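Long-range contact in putative TOXIN related protein (Parabacteroides distasonis ATCC 8503, PDB 3K0Y), which is of unknown function, is possibly toxin-related, and combines NigD-like OB and beta-sandwich domains: residues 138-152 against 176-190. Residues are numbered along the deposited sequence; the frame is centred on the assembly and turned at random.
Sequences LIQPDAENDPYTLEF and LPDTKGETVDLVVNY
Four backbone hydrogen bonds join Tyr148, Leu150 and Phe152 to Val187 and Asn189, pairing strands 149-155 and 184-192 in parallel as the two central strands of a four-stranded sheet in the NigD-like C-terminal beta sandwich. The shortest, Leu150 N to Val187 O and Phe152 N to Asn189 O, each span 2.7 Å and are nearly straight. Just before its strand, Tyr148 holds CG anti to its carbonyl carbon (chi1 -59°), which turns the ring onto the loop that carries Pro177: its OH donates to Pro177 O at 2.7 Å, approaching from above the carbonyl plane rather than on a lone pair. Val184 CG2 sits over one face of the Tyr148 ring in a CH-pi contact, 3.8 Å from the ring centroid and 7° off the normal, while Thr179 CG2 touches the hydroxyl. Beside it, Pro147 CB abuts Pro177 CG. On one face of the sheet Leu150 CD1 packs on Leu186 CD1 (3.7 Å) and CD2 on Leu176 CD2. On the same face Val188 and Phe152 pack on Leu120 and Ile122 of strand 119-128. On the other face, Thr149 CG2 lies 3.6 Å from Asn189 ND2. Gln140 NE2, hydrogen-bonded to Pro147 O on a lone pair, also touches Leu176 CD2 at 3.4 Å.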
loop_
_atom_site.group_PDB
_atom_site.type_symbol
_atom_site.label_atom_id
_atom_site.label_comp_id
_atom_site.label_asym_id
_atom_site.label_seq_id
_atom_site.Cartn_x
_atom_site.Cartn_y
_atom_site.Cartn_z
ATOM N N LEU A 138 -9.138 -0.606 1.555
ATOM C CA LEU A 138 -8.936 0.190 2.761
ATOM C C LEU A 138 -10.064 1.222 2.766
ATOM O O LEU A 138 -10.229 1.941 1.774
ATOM C CB LEU A 138 -7.601 0.899 2.684
ATOM C CG LEU A 138 -7.150 1.603 3.963
ATOM C CD1 LEU A 138 -6.759 0.572 4.998
ATOM C CD2 LEU A 138 -5.983 2.558 3.632
ATOM N N ILE A 139 -10.832 1.267 3.849
ATOM C CA ILE A 139 -11.967 2.179 3.964
ATOM C C ILE A 139 -11.971 2.973 5.239
ATOM O O ILE A 139 -11.304 2.623 6.228
ATOM C CB ILE A 139 -13.283 1.461 3.871
ATOM C CG1 ILE A 139 -13.548 0.599 5.115
ATOM C CG2 ILE A 139 -13.325 0.631 2.566
ATOM C CD1 ILE A 139 -14.946 -0.064 5.093
ATOM N N GLN A 140 -12.696 4.087 5.206
ATOM C CA GLN A 140 -12.882 4.902 6.435
ATOM C C GLN A 140 -14.292 4.697 6.936
ATOM O O GLN A 140 -15.227 5.219 6.318
ATOM C CB GLN A 140 -12.698 6.391 6.116
ATOM C CG GLN A 140 -11.302 6.815 5.795
ATOM C CD GLN A 140 -11.263 8.248 5.310
ATOM O OE1 GLN A 140 -11.754 8.561 4.228
ATOM N NE2 GLN A 140 -10.656 9.118 6.086
ATOM N N PRO A 141 -14.486 3.954 8.037
ATOM C CA PRO A 141 -15.866 3.816 8.462
ATOM C C PRO A 141 -16.577 5.150 8.843
ATOM O O PRO A 141 -17.747 5.194 8.788
ATOM C CB PRO A 141 -15.749 2.944 9.720
ATOM C CG PRO A 141 -14.387 3.097 10.143
ATOM C CD PRO A 141 -13.599 3.217 8.927
ATOM N N ASP A 142 -15.854 6.181 9.270
ATOM C CA ASP A 142 -16.472 7.458 9.659
ATOM C C ASP A 142 -15.434 8.539 9.402
ATOM O O ASP A 142 -14.673 8.918 10.300
ATOM C CB ASP A 142 -16.855 7.432 11.152
ATOM C CG ASP A 142 -17.660 8.668 11.583
ATOM O OD1 ASP A 142 -17.696 9.631 10.782
ATOM O OD2 ASP A 142 -18.269 8.651 12.698
ATOM N N ALA A 143 -15.376 9.017 8.171
ATOM C CA ALA A 143 -14.359 9.998 7.780
ATOM C C ALA A 143 -14.611 11.372 8.385
ATOM O O ALA A 143 -13.687 12.128 8.583
ATOM C CB ALA A 143 -14.276 10.092 6.243
ATOM N N GLU A 144 -15.848 11.686 8.737
ATOM C CA GLU A 144 -16.129 12.931 9.374
ATOM C C GLU A 144 -15.593 12.950 10.810
ATOM O O GLU A 144 -15.023 13.930 11.227
ATOM C CB GLU A 144 -17.642 13.226 9.433
ATOM N N ASN A 145 -15.865 11.917 11.594
ATOM C CA ASN A 145 -15.569 12.023 13.048
ATOM C C ASN A 145 -14.259 11.402 13.417
ATOM O O ASN A 145 -13.723 11.670 14.465
ATOM C CB ASN A 145 -16.696 11.416 13.890
ATOM C CG ASN A 145 -17.980 12.166 13.755
ATOM O OD1 ASN A 145 -18.063 13.373 14.067
ATOM N ND2 ASN A 145 -18.998 11.482 13.262
ATOM N N ASP A 146 -13.701 10.622 12.513
ATOM C CA ASP A 146 -12.569 9.747 12.833
ATOM C C ASP A 146 -11.800 9.529 11.532
ATOM O O ASP A 146 -11.651 8.406 11.082
ATOM C CB ASP A 146 -13.117 8.440 13.422
ATOM C CG ASP A 146 -12.054 7.616 14.209
ATOM O OD1 ASP A 146 -10.817 8.014 14.296
ATOM O OD2 ASP A 146 -12.476 6.524 14.736
ATOM N N PRO A 147 -11.314 10.617 10.916
ATOM C CA PRO A 147 -10.730 10.487 9.562
ATOM C C PRO A 147 -9.466 9.594 9.485
ATOM O O PRO A 147 -9.228 8.940 8.455
ATOM C CB PRO A 147 -10.425 11.935 9.164
ATOM C CG PRO A 147 -10.382 12.698 10.436
ATOM C CD PRO A 147 -11.240 11.997 11.424
ATOM N N TYR A 148 -8.742 9.489 10.589
ATOM C CA TYR A 148 -7.480 8.749 10.629
ATOM C C TYR A 148 -7.620 7.350 11.168
ATOM O O TYR A 148 -6.615 6.751 11.558
ATOM C CB TYR A 148 -6.457 9.529 11.433
ATOM C CG TYR A 148 -6.214 10.875 10.839
ATOM C CD1 TYR A 148 -5.630 10.989 9.587
ATOM C CD2 TYR A 148 -6.611 12.044 11.494
ATOM C CE1 TYR A 148 -5.405 12.228 9.008
ATOM C CE2 TYR A 148 -6.365 13.315 10.927
ATOM C CZ TYR A 148 -5.770 13.386 9.687
ATOM O OH TYR A 148 -5.516 14.574 9.076
ATOM N N THR A 149 -8.851 6.840 11.200
ATOM C CA THR A 149 -9.132 5.469 11.604
ATOM C C THR A 149 -9.607 4.778 10.312
ATOM O O THR A 149 -10.620 5.188 9.681
ATOM C CB THR A 149 -10.202 5.323 12.741
ATOM O OG1 THR A 149 -9.759 5.948 13.962
ATOM C CG2 THR A 149 -10.506 3.834 13.028
ATOM N N LEU A 150 -8.879 3.729 9.924
ATOM C CA LEU A 150 -9.145 2.991 8.696
ATOM C C LEU A 150 -9.375 1.521 8.972
ATOM O O LEU A 150 -9.002 1.017 10.037
ATOM C CB LEU A 150 -8.008 3.180 7.728
ATOM C CG LEU A 150 -7.585 4.614 7.425
ATOM C CD1 LEU A 150 -6.147 4.618 6.821
ATOM C CD2 LEU A 150 -8.533 5.245 6.446
ATOM N N GLU A 151 -10.022 0.838 8.019
ATOM C CA GLU A 151 -10.201 -0.599 8.097
ATOM C C GLU A 151 -9.648 -1.255 6.830
ATOM O O GLU A 151 -9.993 -0.863 5.715
ATOM C CB GLU A 151 -11.670 -0.974 8.204
ATOM C CG GLU A 151 -12.362 -0.503 9.382
ATOM C CD GLU A 151 -13.878 -0.858 9.399
ATOM O OE1 GLU A 151 -14.456 -1.285 8.374
ATOM O OE2 GLU A 151 -14.469 -0.697 10.473
ATOM N N PHE A 152 -8.792 -2.241 7.011
ATOM C CA PHE A 152 -8.287 -3.031 5.946
ATOM C C PHE A 152 -9.248 -4.179 5.795
ATOM O O PHE A 152 -9.473 -4.933 6.710
ATOM C CB PHE A 152 -6.879 -3.546 6.253
ATOM C CG PHE A 152 -6.354 -4.511 5.230
ATOM C CD1 PHE A 152 -6.160 -4.101 3.922
ATOM C CD2 PHE A 152 -6.085 -5.810 5.559
ATOM C CE1 PHE A 152 -5.692 -4.986 2.968
ATOM C CE2 PHE A 152 -5.594 -6.705 4.626
ATOM C CZ PHE A 152 -5.383 -6.294 3.316
ATOM N N LEU A 176 -6.580 11.483 2.642
ATOM C CA LEU A 176 -6.801 11.767 4.055
ATOM C C LEU A 176 -6.694 13.285 4.262
ATOM O O LEU A 176 -5.980 13.946 3.514
ATOM C CB LEU A 176 -5.806 11.063 4.961
ATOM C CG LEU A 176 -5.908 9.529 5.018
ATOM C CD1 LEU A 176 -4.749 9.003 5.883
ATOM C CD2 LEU A 176 -7.274 9.050 5.504
ATOM N N PRO A 177 -7.413 13.833 5.263
ATOM C CA PRO A 177 -7.302 15.286 5.447
ATOM C C PRO A 177 -5.873 15.709 5.751
ATOM O O PRO A 177 -5.094 14.966 6.405
ATOM C CB PRO A 177 -8.277 15.606 6.606
ATOM C CG PRO A 177 -9.075 14.327 6.895
ATOM C CD PRO A 177 -8.207 13.179 6.316
ATOM N N ASP A 178 -5.512 16.888 5.250
ATOM C CA ASP A 178 -4.159 17.408 5.435
ATOM C C ASP A 178 -3.882 17.500 6.928
ATOM O O ASP A 178 -4.713 17.958 7.667
ATOM C CB ASP A 178 -3.973 18.764 4.768
ATOM C CG ASP A 178 -2.494 19.090 4.526
ATOM O OD1 ASP A 178 -1.689 19.033 5.483
ATOM O OD2 ASP A 178 -2.125 19.373 3.371
ATOM N N THR A 179 -2.739 16.997 7.369
ATOM C CA THR A 179 -2.388 17.079 8.780
ATOM C C THR A 179 -1.686 18.398 9.041
ATOM O O THR A 179 -1.217 18.625 10.139
ATOM C CB THR A 179 -1.445 15.950 9.227
ATOM O OG1 THR A 179 -0.157 16.167 8.647
ATOM C CG2 THR A 179 -1.992 14.591 8.839
ATOM N N LYS A 180 -1.664 19.259 8.020
ATOM C CA LYS A 180 -0.810 20.436 7.950
ATOM C C LYS A 180 0.570 19.815 7.751
ATOM O O LYS A 180 0.711 18.956 6.855
ATOM C CB LYS A 180 -0.950 21.310 9.192
ATOM C CG LYS A 180 -2.400 21.493 9.702
ATOM C CD LYS A 180 -3.439 21.704 8.614
ATOM C CE LYS A 180 -4.827 22.002 9.193
ATOM N NZ LYS A 180 -5.196 23.447 9.138
ATOM N N GLY A 181 1.570 20.175 8.562
ATOM C CA GLY A 181 2.825 19.389 8.584
ATOM C C GLY A 181 3.124 18.794 9.955
ATOM O O GLY A 181 4.295 18.640 10.323
ATOM N N GLU A 182 2.067 18.501 10.718
ATOM C CA GLU A 182 2.150 17.805 12.005
ATOM C C GLU A 182 1.953 16.295 11.783
ATOM O O GLU A 182 1.309 15.872 10.822
ATOM C CB GLU A 182 1.044 18.288 12.964
ATOM C CG GLU A 182 1.381 19.476 13.912
ATOM C CD GLU A 182 0.317 19.638 15.053
ATOM O OE1 GLU A 182 0.215 18.714 15.888
ATOM O OE2 GLU A 182 -0.415 20.669 15.113
ATOM N N THR A 183 2.429 15.499 12.731
ATOM C CA THR A 183 2.196 14.062 12.747
ATOM C C THR A 183 0.996 13.636 13.618
ATOM O O THR A 183 0.797 14.156 14.705
ATOM C CB THR A 183 3.445 13.356 13.170
ATOM O OG1 THR A 183 4.532 13.815 12.341
ATOM C CG2 THR A 183 3.284 11.851 12.954
ATOM N N VAL A 184 0.190 12.701 13.109
ATOM C CA VAL A 184 -1.000 12.208 13.791
ATOM C C VAL A 184 -0.925 10.724 13.860
ATOM O O VAL A 184 -0.072 10.112 13.184
ATOM C CB VAL A 184 -2.347 12.569 13.039
ATOM C CG1 VAL A 184 -2.518 14.103 12.895
ATOM C CG2 VAL A 184 -2.452 11.854 11.693
ATOM N N ASP A 185 -1.833 10.140 14.641
ATOM C CA ASP A 185 -1.956 8.714 14.771
ATOM C C ASP A 185 -2.916 8.164 13.739
ATOM O O ASP A 185 -4.043 8.656 13.611
ATOM C CB ASP A 185 -2.476 8.328 16.141
ATOM C CG ASP A 185 -1.462 8.573 17.249
ATOM O OD1 ASP A 185 -0.260 8.830 16.981
ATOM O OD2 ASP A 185 -1.919 8.506 18.394
ATOM N N LEU A 186 -2.460 7.147 13.016
ATOM C CA LEU A 186 -3.275 6.462 12.028
ATOM C C LEU A 186 -3.514 5.092 12.603
ATOM O O LEU A 186 -2.573 4.398 12.967
ATOM C CB LEU A 186 -2.545 6.401 10.696
ATOM C CG LEU A 186 -3.285 5.940 9.445
ATOM C CD1 LEU A 186 -4.262 6.968 8.973
ATOM C CD2 LEU A 186 -2.335 5.583 8.284
ATOM N N VAL A 187 -4.776 4.747 12.768
ATOM C CA VAL A 187 -5.208 3.485 13.329
ATOM C C VAL A 187 -5.766 2.680 12.132
ATOM O O VAL A 187 -6.676 3.136 11.425
ATOM C CB VAL A 187 -6.262 3.703 14.445
ATOM C CG1 VAL A 187 -6.879 2.394 14.919
ATOM C CG2 VAL A 187 -5.612 4.462 15.661
ATOM N N VAL A 188 -5.207 1.498 11.907
ATOM C CA VAL A 188 -5.703 0.613 10.909
ATOM C C VAL A 188 -6.169 -0.670 11.589
ATOM O O VAL A 188 -5.349 -1.442 12.092
ATOM C CB VAL A 188 -4.608 0.264 9.878
ATOM C CG1 VAL A 188 -5.167 -0.696 8.835
ATOM C CG2 VAL A 188 -4.043 1.517 9.231
ATOM N N ASN A 189 -7.479 -0.906 11.532
ATOM C CA ASN A 189 -8.123 -2.120 11.955
ATOM C C ASN A 189 -8.172 -3.160 10.833
ATOM O O ASN A 189 -8.281 -2.811 9.637
ATOM C CB ASN A 189 -9.543 -1.772 12.422
ATOM C CG ASN A 189 -9.530 -0.908 13.669
ATOM O OD1 ASN A 189 -8.944 -1.295 14.654
ATOM N ND2 ASN A 189 -10.102 0.260 13.611
ATOM N N TYR A 190 -8.028 -4.429 11.204
ATOM C CA TYR A 190 -8.144 -5.558 10.267
ATOM C C TYR A 190 -8.685 -6.732 11.054
ATOM O O TYR A 190 -8.661 -6.696 12.279
ATOM C CB TYR A 190 -6.788 -5.899 9.629
ATOM C CG TYR A 190 -5.719 -6.256 10.616
ATOM C CD1 TYR A 190 -5.063 -5.281 11.325
ATOM C CD2 TYR A 190 -5.353 -7.579 10.830
ATOM C CE1 TYR A 190 -4.101 -5.598 12.247
ATOM C CE2 TYR A 190 -4.394 -7.902 11.748
ATOM C CZ TYR A 190 -3.763 -6.905 12.444
ATOM O OH TYR A 190 -2.784 -7.212 13.373
#